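Side-chain contacts in 3-hydroxyisobutyrate dehydrogenase family protein (Geobacter sulfurreducens, PDB 3PDU), which binds NADP and acts as a beta-hydroxyacid dehydrogenase with succinic semialdehyde reductase activity, probably interconverting the semialdehyde and gamma-hydroxybutyrate: residues N79-L82 and E83-G87; Q221-S225 and G226-T230. One frame throughout, in Å; residues are numbered along the deposited sequence.

Contacts 1 and 2 are both local turns, their centres 42 Å apart on opposite sides of the chain's centre. Contact 1 lies in the nucleotide-binding domain, between helix 68-76 and strand 90-93; contact 2 ends helix 214-225 in the helical C-terminal part, so the two share no secondary-structure element. Each is partly buried, with aliphatic or aromatic groups facing neighbouring helices and loops and polar groups toward solvent. The chemistry differs: in 79-87 two backbone amides converge on one carbonyl and two branched side chains pack together, whereas in 221-230 a serine hydroxyl, a glycine and a methionine-phenylalanine pair shape the helix exit.

Contact 1 (N79-L82 and E83-G87); sequences NGVL and EGIGG
Between Gly80 and Ile85 the backbone coils through two overlapping type I turns, closed by Glu83 N to Gly80 O at 3.1 Å and by Gly84 N to Val81 O at 3.0 Å. Val81 O also takes Ile85 N, at 2.9 Å and almost straight ahead of the carbonyl (C=O...N angle 175°), while Gly84 N reaches it from above the carbonyl plane; two donors thus grip one buried residue's oxygen. The side chains of Val81 and Ile85 lie side by side and point the same way, Val81 CG1 meeting Ile85 CB at 4.1 Å. With Ile85 CG1 anti to the backbone N (chi1 -159°), CG2 falls between N and the carbonyl carbon and rests 3.6 Å from Val81 O. Both are buried against Cys55 of helix 51-57, where beta-branched aliphatic chains pack without polar atoms to satisfy, and Leu82 turns to helices 68-76 and 99-111. On the exposed side the extended chain of Glu83 runs back to Asn79, bringing OE1 to 3.1 Å from Asn79 N. The Asn79 amide stands nearly upright to that carboxylate, their planes 79° apart. Asparagine tolerates the positive phi adopted here, which suits it to the position just before the turns. A water 2.8 Å from Leu82 O is also placed to donate to Ile85 O and may bridge them, though its acceptors outnumber its protons. The turn belongs to the return leg of a beta-alpha-beta crossover, in which strand 60-63, helix 68-76 and the parallel neighbouring strand 90-93 form part of the Rossmann-type nucleotide-binding fold.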
ATOM      1  N   ASN A  79     -42.355  -1.384  -8.560  1.00 26.15           N
ATOM      2  CA  ASN A  79     -42.480  -2.077  -9.841  1.00 25.51           C
ATOM      3  C   ASN A  79     -41.283  -2.981 -10.108  1.00 26.41           C
ATOM      4  O   ASN A  79     -40.945  -3.274 -11.261  1.00 23.23           O
ATOM      5  CB  ASN A  79     -42.667  -1.068 -10.982  1.00 27.66           C
ATOM      6  CG  ASN A  79     -43.764  -0.060 -10.690  1.00 37.50           C
ATOM      7  OD1 ASN A  79     -44.901  -0.430 -10.399  1.00 36.11           O
ATOM      8  ND2 ASN A  79     -43.425   1.221 -10.769  1.00 40.15           N
ATOM      9  N   GLY A  80     -40.646  -3.434  -9.029  1.00 24.24           N
ATOM     10  CA  GLY A  80     -39.448  -4.250  -9.137  1.00 17.94           C
ATOM     11  C   GLY A  80     -39.751  -5.733  -9.224  1.00 23.46           C
ATOM     12  O   GLY A  80     -40.908  -6.125  -9.301  1.00 22.21           O
ATOM     13  N   VAL A  81     -38.705  -6.556  -9.207  1.00 21.66           N
ATOM     14  CA  VAL A  81     -38.847  -8.001  -9.387  1.00 19.90           C
ATOM     15  C   VAL A  81     -39.868  -8.630  -8.434  1.00 24.25           C
ATOM     16  O   VAL A  81     -40.683  -9.459  -8.838  1.00 21.11           O
ATOM     17  CB  VAL A  81     -37.484  -8.714  -9.241  1.00 21.16           C
ATOM     18  CG1 VAL A  81     -37.647 -10.250  -9.185  1.00 20.90           C
ATOM     19  CG2 VAL A  81     -36.543  -8.297 -10.392  1.00 21.15           C
ATOM     20  N   LEU A  82     -39.825  -8.235  -7.172  1.00 22.46           N
ATOM     21  CA  LEU A  82     -40.649  -8.882  -6.159  1.00 23.18           C
ATOM     22  C   LEU A  82     -42.144  -8.645  -6.373  1.00 29.21           C
ATOM     23  O   LEU A  82     -42.968  -9.425  -5.894  1.00 28.33           O
ATOM     24  CB  LEU A  82     -40.242  -8.424  -4.762  1.00 22.10           C
ATOM     25  CG  LEU A  82     -38.815  -8.724  -4.296  1.00 26.96           C
ATOM     26  CD1 LEU A  82     -38.623  -8.164  -2.888  1.00 26.27           C
ATOM     27  CD2 LEU A  82     -38.484 -10.214  -4.335  1.00 21.94           C
ATOM     28  N   GLU A  83     -42.494  -7.585  -7.099  1.00 24.57           N
ATOM     29  CA  GLU A  83     -43.904  -7.280  -7.359  1.00 29.21           C
ATOM     30  C   GLU A  83     -44.480  -8.144  -8.480  1.00 28.06           C
ATOM     31  O   GLU A  83     -45.683  -8.154  -8.704  1.00 31.21           O
ATOM     32  CB  GLU A  83     -44.100  -5.799  -7.696  1.00 25.86           C
ATOM     33  CG  GLU A  83     -43.719  -4.849  -6.566  1.00 36.46           C
ATOM     34  CD  GLU A  83     -44.181  -3.416  -6.817  1.00 55.84           C
ATOM     35  OE1 GLU A  83     -44.765  -3.150  -7.893  1.00 63.97           O
ATOM     36  OE2 GLU A  83     -43.961  -2.553  -5.939  1.00 59.54           O
ATOM     37  N   GLY A  84     -43.618  -8.861  -9.192  1.00 23.53           N
ATOM     38  CA  GLY A  84     -44.075  -9.716 -10.275  1.00 25.46           C
ATOM     39  C   GLY A  84     -43.722 -11.193 -10.152  1.00 25.44           C
ATOM     40  O   GLY A  84     -44.479 -12.041 -10.609  1.00 26.65           O
ATOM     41  N   ILE A  85     -42.578 -11.506  -9.549  1.00 23.60           N
ATOM     42  CA  ILE A  85     -42.118 -12.899  -9.476  1.00 21.96           C
ATOM     43  C   ILE A  85     -43.037 -13.740  -8.596  1.00 23.72           C
ATOM     44  O   ILE A  85     -43.683 -13.219  -7.693  1.00 28.67           O
ATOM     45  CB  ILE A  85     -40.673 -13.004  -8.945  1.00 24.21           C
ATOM     46  CG1 ILE A  85     -40.038 -14.341  -9.353  1.00 22.95           C
ATOM     47  CG2 ILE A  85     -40.637 -12.812  -7.427  1.00 27.15           C
ATOM     48  CD1 ILE A  85     -39.512 -14.366 -10.768  1.00 22.66           C
ATOM     49  N   GLY A  86     -43.103 -15.040  -8.866  1.00 27.52           N
ATOM     50  CA  GLY A  86     -43.966 -15.940  -8.110  1.00 22.27           C
ATOM     51  C   GLY A  86     -44.242 -17.208  -8.897  1.00 32.11           C
ATOM     52  O   GLY A  86     -43.693 -17.393  -9.988  1.00 24.16           O
ATOM     53  N   GLY A  87     -45.075 -18.085  -8.339  1.00 26.37           N
ATOM     54  CA  GLY A  87     -45.525 -19.281  -9.031  1.00 30.19           C
ATOM     55  C   GLY A  87     -44.437 -20.147  -9.641  1.00 31.91           C
ATOM     56  O   GLY A  87     -44.649 -20.768 -10.682  1.00 29.88           O
TER
HETATM   57  O   HOH W   1     -45.016 -11.037  -6.814  1.00 34.36           O

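Contact 2 (Q221-S225 and G226-T230); sequences QMLLS and GEFPT
Gly226 ends helix 214-225 of the helical C-terminal part as a C' glycine, the first residue past the C-cap Ser225, and the chain leaves toward helix 234-251. Gly226 N donates to Met222 O at 2.8 Å, and Glu227 N adds a weak bond to the same oxygen. Gly226 has positive phi, and a CB here would collide with Ser225 O, so glycine suits the position. Beside it Ser225 forms an ST turn: OG, lodged between the backbone N and the carbonyl carbon (chi1 71°), accepts Glu227 N at 3.1 Å. Beyond the cap the chain folds Phe228 back on the helix. The extended Met222 chain crosses its ring obliquely in a Met-aromatic contact, SD lying 5.3 Å from the Phe228 ring centroid, 65° off the normal. Leu223 CD2 comes to the ring edge, in plane, 3.8 Å from Phe228 CE1. Leu223 also packs on helix 166-194, while the Phe228 ring reaches Glu276, Ala280 and Arg283, a place suited to a broad apolar group. With an alanine in place of Phe228, the Met222 sulfur would probably lose its aromatic neighbour and a gap open beside Leu223 CD2. Farther out, Met222 CE lies 3.6 Å from Pro229 O. On the exposed side, one water hydrogen-bonds to Ser225 OG at 3.0 Å and donates to Glu227 O at 2.9 Å.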
ATOM      1  N   GLN A 221      -1.784  -3.749 -25.824  1.00 23.42           N
ATOM      2  CA  GLN A 221      -1.936  -2.921 -27.013  1.00 23.75           C
ATOM      3  C   GLN A 221      -2.639  -1.599 -26.706  1.00 28.71           C
ATOM      4  O   GLN A 221      -2.340  -0.585 -27.329  1.00 24.77           O
ATOM      5  CB  GLN A 221      -2.655  -3.681 -28.130  1.00 27.04           C
ATOM      6  CG  GLN A 221      -1.801  -4.794 -28.744  1.00 36.51           C
ATOM      7  CD  GLN A 221      -0.463  -4.284 -29.283  1.00 42.14           C
ATOM      8  OE1 GLN A 221      -0.410  -3.298 -30.031  1.00 36.95           O
ATOM      9  NE2 GLN A 221       0.626  -4.958 -28.902  1.00 36.99           N
ATOM     10  N   MET A 222      -3.572  -1.607 -25.758  1.00 23.91           N
ATOM     11  CA  MET A 222      -4.185  -0.357 -25.314  1.00 24.75           C
ATOM     12  C   MET A 222      -3.137   0.548 -24.687  1.00 25.88           C
ATOM     13  O   MET A 222      -3.138   1.766 -24.899  1.00 25.53           O
ATOM     14  CB  MET A 222      -5.273  -0.618 -24.273  1.00 22.38           C
ATOM     15  CG  MET A 222      -6.523  -1.239 -24.811  1.00 21.84           C
ATOM     16  SD  MET A 222      -7.748  -1.348 -23.494  1.00 26.04           S
ATOM     17  CE  MET A 222      -9.022  -2.300 -24.320  1.00 32.81           C
ATOM     18  N   LEU A 223      -2.251  -0.042 -23.893  1.00 24.98           N
ATOM     19  CA  LEU A 223      -1.223   0.747 -23.216  1.00 22.34           C
ATOM     20  C   LEU A 223      -0.299   1.394 -24.243  1.00 24.18           C
ATOM     21  O   LEU A 223       0.132   2.533 -24.070  1.00 26.10           O
ATOM     22  CB  LEU A 223      -0.408  -0.121 -22.256  1.00 21.42           C
ATOM     23  CG  LEU A 223      -1.176  -0.905 -21.192  1.00 25.00           C
ATOM     24  CD1 LEU A 223      -0.216  -1.440 -20.122  1.00 27.42           C
ATOM     25  CD2 LEU A 223      -2.241  -0.047 -20.550  1.00 21.81           C
ATOM     26  N   LEU A 224       0.007   0.670 -25.314  1.00 20.44           N
ATOM     27  CA  LEU A 224       0.879   1.216 -26.348  1.00 25.90           C
ATOM     28  C   LEU A 224       0.187   2.322 -27.141  1.00 32.28           C
ATOM     29  O   LEU A 224       0.801   3.337 -27.479  1.00 28.90           O
ATOM     30  CB  LEU A 224       1.365   0.116 -27.295  1.00 27.67           C
ATOM     31  CG  LEU A 224       2.187  -1.012 -26.665  1.00 27.01           C
ATOM     32  CD1 LEU A 224       2.724  -1.951 -27.740  1.00 28.54           C
ATOM     33  CD2 LEU A 224       3.329  -0.429 -25.857  1.00 30.58           C
ATOM     34  N   SER A 225      -1.095   2.128 -27.428  1.00 26.15           N
ATOM     35  CA  SER A 225      -1.828   3.071 -28.272  1.00 33.15           C
ATOM     36  C   SER A 225      -2.297   4.299 -27.492  1.00 30.86           C
ATOM     37  O   SER A 225      -2.505   5.367 -28.070  1.00 28.16           O
ATOM     38  CB  SER A 225      -3.027   2.384 -28.937  1.00 29.71           C
ATOM     39  OG  SER A 225      -4.043   2.107 -27.985  1.00 30.41           O
ATOM     40  N   GLY A 226      -2.454   4.146 -26.182  1.00 28.86           N
ATOM     41  CA  GLY A 226      -3.026   5.190 -25.350  1.00 29.26           C
ATOM     42  C   GLY A 226      -4.527   5.336 -25.555  1.00 33.62           C
ATOM     43  O   GLY A 226      -5.122   6.344 -25.179  1.00 32.04           O
ATOM     44  N   GLU A 227      -5.147   4.328 -26.164  1.00 22.14           N
ATOM     45  CA  GLU A 227      -6.588   4.365 -26.417  1.00 24.60           C
ATOM     46  C   GLU A 227      -7.270   3.246 -25.634  1.00 21.05           C
ATOM     47  O   GLU A 227      -6.831   2.102 -25.696  1.00 24.79           O
ATOM     48  CB  GLU A 227      -6.877   4.198 -27.911  1.00 32.48           C
ATOM     49  CG  GLU A 227      -6.387   5.347 -28.776  1.00 47.32           C
ATOM     50  CD  GLU A 227      -7.432   6.441 -28.943  1.00 66.11           C
ATOM     51  OE1 GLU A 227      -7.893   6.994 -27.921  1.00 67.41           O
ATOM     52  OE2 GLU A 227      -7.791   6.750 -30.101  1.00 74.40           O
ATOM     53  N   PHE A 228      -8.336   3.572 -24.909  1.00 22.77           N
ATOM     54  CA  PHE A 228      -8.956   2.601 -24.003  1.00 25.94           C
ATOM     55  C   PHE A 228     -10.448   2.402 -24.259  1.00 23.54           C
ATOM     56  O   PHE A 228     -11.279   2.672 -23.382  1.00 19.88           O
ATOM     57  CB  PHE A 228      -8.700   3.004 -22.539  1.00 22.48           C
ATOM     58  CG  PHE A 228      -7.243   3.194 -22.224  1.00 22.66           C
ATOM     59  CD1 PHE A 228      -6.472   2.128 -21.777  1.00 19.57           C
ATOM     60  CD2 PHE A 228      -6.636   4.418 -22.417  1.00 24.32           C
ATOM     61  CE1 PHE A 228      -5.132   2.291 -21.500  1.00 19.29           C
ATOM     62  CE2 PHE A 228      -5.287   4.588 -22.152  1.00 24.98           C
ATOM     63  CZ  PHE A 228      -4.533   3.525 -21.699  1.00 18.99           C
ATOM     64  N   PRO A 229     -10.792   1.904 -25.457  1.00 25.12           N
ATOM     65  CA  PRO A 229     -12.197   1.622 -25.770  1.00 21.22           C
ATOM     66  C   PRO A 229     -12.759   0.615 -24.762  1.00 24.08           C
ATOM     67  O   PRO A 229     -12.097  -0.365 -24.415  1.00 18.56           O
ATOM     68  CB  PRO A 229     -12.134   1.015 -27.170  1.00 21.50           C
ATOM     69  CG  PRO A 229     -10.742   0.458 -27.274  1.00 27.49           C
ATOM     70  CD  PRO A 229      -9.873   1.383 -26.483  1.00 25.46           C
ATOM     71  N   THR A 230     -13.974   0.863 -24.287  1.00 21.50           N
ATOM     72  CA  THR A 230     -14.454   0.177 -23.093  1.00 22.93           C
ATOM     73  C   THR A 230     -14.929  -1.248 -23.328  1.00 24.56           C
ATOM     74  O   THR A 230     -15.913  -1.465 -24.033  1.00 24.81           O
ATOM     75  CB  THR A 230     -15.585   0.979 -22.434  1.00 21.74           C
ATOM     76  OG1 THR A 230     -15.150   2.330 -22.247  1.00 21.78           O
ATOM     77  CG2 THR A 230     -15.952   0.372 -21.087  1.00 16.40           C
TER
HETATM   78  O   HOH W   2      -6.661   0.648 -28.187  1.00 34.26           O